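Local coordinates for protein A197 (Sulfolobus turreted icosahedral virus, PDB 2C0N) that is a viral glycosyltransferase with the GT-A fold, which probably transfers a sugar from a nucleotide-sugar donor to an acceptor, at residues Y54-V64 / L118-L128. Numbering follows the deposited sequence.
Sequences YDTLAFLDEDV and LGFTFIKREFL
Phe-59 and Thr-121 pair where antiparallel strands 56-60 and 120-124 meet in the central sheet of a GT-A glycosyltransferase. Phe-59 N reaches Thr-121 O at 2.8 Å and Thr-121 N returns to Phe-59 O at 3.0 Å, yet Phe-120 and Thr-121 of strand 120-124 both face Phe-59, making a classic beta bulge. Leu-57 and Ile-123 form the next hydrogen-bonded pair.

With CG set beside its own backbone N (chi1 -81°), Phe-59 has one face of its ring covered by Leu-57 CD2, 3.7 Å above the plane and over the ring centre, while Phe-59 CD2 meets Ile-123 CD1 at 4.1 Å. The Leu-57 and Leu-128 side chains cross at about a right angle, their CD1 methyls meeting, and helix 37-50 packs against this face. On the opposite face Ala-58 CB touches Phe-122 CD2 at 3.8 Å and Thr-56 CG2 lies at the edge of the same ring; Leu-60 runs alongside Phe-120, and helix 71-80 packs against Phe-122.

Strand 56-60 runs on into Asp-61, Glu-62 and Asp-63, an acidic triplet consistent with the DXD motif that in GT-A relatives holds the metal and sugar nucleotide. A type I turn from Asp-61 to Val-64 carries it. Asp-61 N binds Gly-119 O at 3.1 Å from above the carbonyl plane, 38° out of it. The Asp-61 carboxylate lies against Gly-119, OD2 3.5 Å from CA; OD1 accepts from a water that also donates to Leu-118 O, and makes a salt bridge with Arg-41.

At the far end Arg-125, bent at chi3 (-73°), brings NE to Tyr-54 O at 2.9 Å. Its NH2 grips the same oxygen, which lies in the guanidinium plane; Phe-48 O also accepts from NH2.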
loop_
_atom_site.group_PDB
_atom_site.type_symbol
_atom_site.label_atom_id
_atom_site.label_comp_id
_atom_site.label_asym_id
_atom_site.label_seq_id
_atom_site.Cartn_x
_atom_site.Cartn_y
_atom_site.Cartn_z
ATOM N N TYR A 54 20.948 4.225 -8.409
ATOM C CA TYR A 54 20.272 5.210 -7.584
ATOM C C TYR A 54 21.313 6.101 -6.955
ATOM O O TYR A 54 22.308 5.615 -6.451
ATOM C CB TYR A 54 19.364 4.520 -6.562
ATOM C CG TYR A 54 18.302 3.741 -7.299
ATOM C CD1 TYR A 54 18.500 2.422 -7.620
ATOM C CD2 TYR A 54 17.130 4.347 -7.742
ATOM C CE1 TYR A 54 17.547 1.701 -8.343
ATOM C CE2 TYR A 54 16.177 3.634 -8.477
ATOM C CZ TYR A 54 16.386 2.311 -8.766
ATOM O OH TYR A 54 15.458 1.577 -9.519
ATOM N N ASP A 55 21.062 7.405 -7.024
ATOM C CA ASP A 55 22.017 8.449 -6.636
ATOM C C ASP A 55 21.706 8.947 -5.242
ATOM O O ASP A 55 22.565 9.521 -4.580
ATOM C CB ASP A 55 21.878 9.677 -7.541
ATOM C CG ASP A 55 22.079 9.365 -9.005
ATOM O OD1 ASP A 55 23.071 8.702 -9.342
ATOM O OD2 ASP A 55 21.233 9.804 -9.808
ATOM N N THR A 56 20.436 8.826 -4.857
ATOM C CA THR A 56 19.921 9.431 -3.655
ATOM C C THR A 56 19.066 8.420 -2.907
ATOM O O THR A 56 18.213 7.766 -3.486
ATOM C CB THR A 56 19.125 10.716 -4.003
ATOM O OG1 THR A 56 20.014 11.641 -4.668
ATOM C CG2 THR A 56 18.573 11.377 -2.762
ATOM N N LEU A 57 19.330 8.294 -1.623
ATOM C CA LEU A 57 18.505 7.493 -0.725
ATOM C C LEU A 57 17.577 8.476 -0.050
ATOM O O LEU A 57 18.048 9.369 0.670
ATOM C CB LEU A 57 19.381 6.807 0.319
ATOM C CG LEU A 57 18.774 5.629 1.107
ATOM C CD1 LEU A 57 19.825 4.936 1.920
ATOM C CD2 LEU A 57 17.707 6.107 2.020
ATOM N N ALA A 58 16.276 8.309 -0.277
ATOM C CA ALA A 58 15.271 9.120 0.403
ATOM C C ALA A 58 14.618 8.259 1.462
ATOM O O ALA A 58 14.065 7.200 1.128
ATOM C CB ALA A 58 14.243 9.605 -0.570
ATOM N N PHE A 59 14.708 8.666 2.739
ATOM C CA PHE A 59 13.883 8.045 3.802
ATOM C C PHE A 59 12.570 8.803 3.934
ATOM O O PHE A 59 12.574 10.051 4.020
ATOM C CB PHE A 59 14.606 8.133 5.141
ATOM C CG PHE A 59 15.647 7.089 5.334
ATOM C CD1 PHE A 59 15.329 5.756 5.242
ATOM C CD2 PHE A 59 16.936 7.446 5.674
ATOM C CE1 PHE A 59 16.278 4.769 5.479
ATOM C CE2 PHE A 59 17.893 6.444 5.885
ATOM C CZ PHE A 59 17.553 5.135 5.784
ATOM N N LEU A 60 11.479 8.050 3.944
ATOM C CA LEU A 60 10.138 8.550 4.113
ATOM C C LEU A 60 9.419 7.641 5.060
ATOM O O LEU A 60 9.256 6.463 4.755
ATOM C CB LEU A 60 9.405 8.613 2.760
ATOM C CG LEU A 60 8.036 9.304 2.717
ATOM C CD1 LEU A 60 8.153 10.741 3.077
ATOM C CD2 LEU A 60 7.457 9.160 1.318
ATOM N N ASP A 61 9.059 8.170 6.248
ATOM C CA ASP A 61 8.327 7.388 7.240
ATOM C C ASP A 61 6.977 7.073 6.634
ATOM O O ASP A 61 6.441 7.847 5.833
ATOM C CB ASP A 61 8.157 8.156 8.541
ATOM C CG ASP A 61 9.399 8.133 9.414
ATOM O OD1 ASP A 61 10.344 7.343 9.166
ATOM O OD2 ASP A 61 9.398 8.918 10.365
ATOM N N GLU A 62 6.446 5.907 6.975
ATOM C CA GLU A 62 5.176 5.455 6.401
ATOM C C GLU A 62 3.983 6.370 6.765
ATOM O O GLU A 62 2.930 6.312 6.139
ATOM C CB GLU A 62 4.921 4.019 6.813
ATOM C CG GLU A 62 3.617 3.407 6.312
ATOM C CD GLU A 62 2.422 3.682 7.212
ATOM O OE1 GLU A 62 2.641 3.959 8.419
ATOM O OE2 GLU A 62 1.260 3.647 6.723
ATOM N N ASP A 63 4.131 7.194 7.801
ATOM C CA ASP A 63 3.083 8.163 8.135
ATOM C C ASP A 63 3.374 9.589 7.654
ATOM O O ASP A 63 2.715 10.525 8.063
ATOM C CB ASP A 63 2.763 8.145 9.645
ATOM C CG ASP A 63 3.970 8.287 10.528
ATOM O OD1 ASP A 63 5.059 8.559 10.000
ATOM O OD2 ASP A 63 3.801 8.098 11.796
ATOM N N VAL A 64 4.360 9.741 6.783
ATOM C CA VAL A 64 4.697 11.041 6.231
ATOM C C VAL A 64 4.377 11.044 4.725
ATOM O O VAL A 64 4.852 10.191 3.988
ATOM C CB VAL A 64 6.187 11.376 6.513
ATOM C CG1 VAL A 64 6.594 12.666 5.796
ATOM C CG2 VAL A 64 6.457 11.477 8.018
ATOM N N LEU A 118 14.780 11.878 10.205
ATOM C CA LEU A 118 14.927 10.872 9.138
ATOM C C LEU A 118 13.608 10.383 8.538
ATOM O O LEU A 118 13.564 9.311 7.946
ATOM C CB LEU A 118 15.777 9.668 9.607
ATOM C CG LEU A 118 17.200 10.049 10.007
ATOM C CD1 LEU A 118 17.932 8.851 10.649
ATOM C CD2 LEU A 118 17.921 10.513 8.807
ATOM N N GLY A 119 12.544 11.166 8.672
ATOM C CA GLY A 119 11.269 10.807 8.128
ATOM C C GLY A 119 10.913 11.416 6.792
ATOM O O GLY A 119 9.869 11.114 6.257
ATOM N N PHE A 120 11.749 12.314 6.287
ATOM C CA PHE A 120 11.495 13.004 5.019
ATOM C C PHE A 120 12.798 13.619 4.605
ATOM O O PHE A 120 13.028 14.839 4.738
ATOM C CB PHE A 120 10.415 14.078 5.222
ATOM C CG PHE A 120 9.932 14.738 3.949
ATOM C CD1 PHE A 120 10.180 14.203 2.705
ATOM C CD2 PHE A 120 9.196 15.897 4.034
ATOM C CE1 PHE A 120 9.711 14.838 1.556
ATOM C CE2 PHE A 120 8.738 16.537 2.893
ATOM C CZ PHE A 120 8.981 15.975 1.655
ATOM N N THR A 121 13.697 12.777 4.123
ATOM C CA THR A 121 15.098 13.125 4.158
ATOM C C THR A 121 15.803 12.489 2.974
ATOM O O THR A 121 15.684 11.292 2.762
ATOM C CB THR A 121 15.736 12.592 5.440
ATOM O OG1 THR A 121 14.929 12.928 6.575
ATOM C CG2 THR A 121 17.118 13.124 5.631
ATOM N N PHE A 122 16.574 13.282 2.230
ATOM C CA PHE A 122 17.264 12.842 1.050
ATOM C C PHE A 122 18.749 12.844 1.352
ATOM O O PHE A 122 19.269 13.838 1.826
ATOM C CB PHE A 122 16.974 13.814 -0.099
ATOM C CG PHE A 122 15.508 13.893 -0.478
ATOM C CD1 PHE A 122 14.628 14.659 0.273
ATOM C CD2 PHE A 122 15.019 13.175 -1.546
ATOM C CE1 PHE A 122 13.277 14.722 -0.040
ATOM C CE2 PHE A 122 13.683 13.214 -1.860
ATOM C CZ PHE A 122 12.801 14.003 -1.100
ATOM N N ILE A 123 19.424 11.727 1.068
ATOM C CA ILE A 123 20.836 11.602 1.391
ATOM C C ILE A 123 21.604 11.168 0.150
ATOM O O ILE A 123 21.293 10.179 -0.473
ATOM C CB ILE A 123 21.092 10.598 2.529
ATOM C CG1 ILE A 123 20.090 10.802 3.679
ATOM C CG2 ILE A 123 22.527 10.675 2.946
ATOM C CD1 ILE A 123 20.242 9.794 4.815
ATOM N N LYS A 124 22.659 11.897 -0.182
ATOM C CA LYS A 124 23.373 11.552 -1.407
ATOM C C LYS A 124 24.349 10.379 -1.259
ATOM O O LYS A 124 25.005 10.194 -0.213
ATOM C CB LYS A 124 24.067 12.780 -2.011
ATOM C CG LYS A 124 25.294 13.294 -1.348
ATOM C CD LYS A 124 25.799 14.516 -2.117
ATOM C CE LYS A 124 27.029 15.149 -1.543
ATOM N NZ LYS A 124 27.347 16.501 -2.134
ATOM N N ARG A 125 24.489 9.634 -2.343
ATOM C CA ARG A 125 25.358 8.484 -2.360
ATOM C C ARG A 125 26.793 8.787 -1.946
ATOM O O ARG A 125 27.401 8.032 -1.195
ATOM C CB ARG A 125 25.362 7.891 -3.752
ATOM C CG ARG A 125 26.343 6.746 -3.913
ATOM C CD ARG A 125 26.147 6.085 -5.237
ATOM N NE ARG A 125 24.916 5.287 -5.295
ATOM C CZ ARG A 125 24.761 4.069 -4.774
ATOM N NH1 ARG A 125 25.738 3.486 -4.103
ATOM N NH2 ARG A 125 23.605 3.430 -4.908
ATOM N N GLU A 126 27.347 9.861 -2.492
ATOM C CA GLU A 126 28.706 10.249 -2.170
ATOM C C GLU A 126 28.962 10.275 -0.679
ATOM O O GLU A 126 30.019 9.832 -0.225
ATOM C CB GLU A 126 29.051 11.617 -2.763
ATOM C CG GLU A 126 30.025 11.543 -3.897
ATOM C CD GLU A 126 30.925 12.773 -3.976
ATOM O OE1 GLU A 126 30.418 13.900 -3.722
ATOM O OE2 GLU A 126 32.142 12.623 -4.279
ATOM N N PHE A 127 28.027 10.831 0.078
ATOM C CA PHE A 127 28.167 10.894 1.527
ATOM C C PHE A 127 28.098 9.511 2.180
ATOM O O PHE A 127 28.895 9.185 3.066
ATOM C CB PHE A 127 27.067 11.751 2.137
ATOM C CG PHE A 127 27.194 11.899 3.609
ATOM C CD1 PHE A 127 28.234 12.624 4.134
ATOM C CD2 PHE A 127 26.283 11.300 4.479
ATOM C CE1 PHE A 127 28.364 12.793 5.496
ATOM C CE2 PHE A 127 26.434 11.461 5.857
ATOM C CZ PHE A 127 27.479 12.194 6.349
ATOM N N LEU A 128 27.098 8.732 1.765
ATOM C CA LEU A 128 26.857 7.408 2.334
ATOM C C LEU A 128 27.964 6.414 1.995
ATOM O O LEU A 128 28.260 5.517 2.772
ATOM C CB LEU A 128 25.513 6.880 1.856
ATOM C CG LEU A 128 24.304 7.583 2.463
ATOM C CD1 LEU A 128 23.032 7.113 1.802
ATOM C CD2 LEU A 128 24.220 7.371 3.958
HETATM O O HOH W 1 12.129 7.129 7.087
#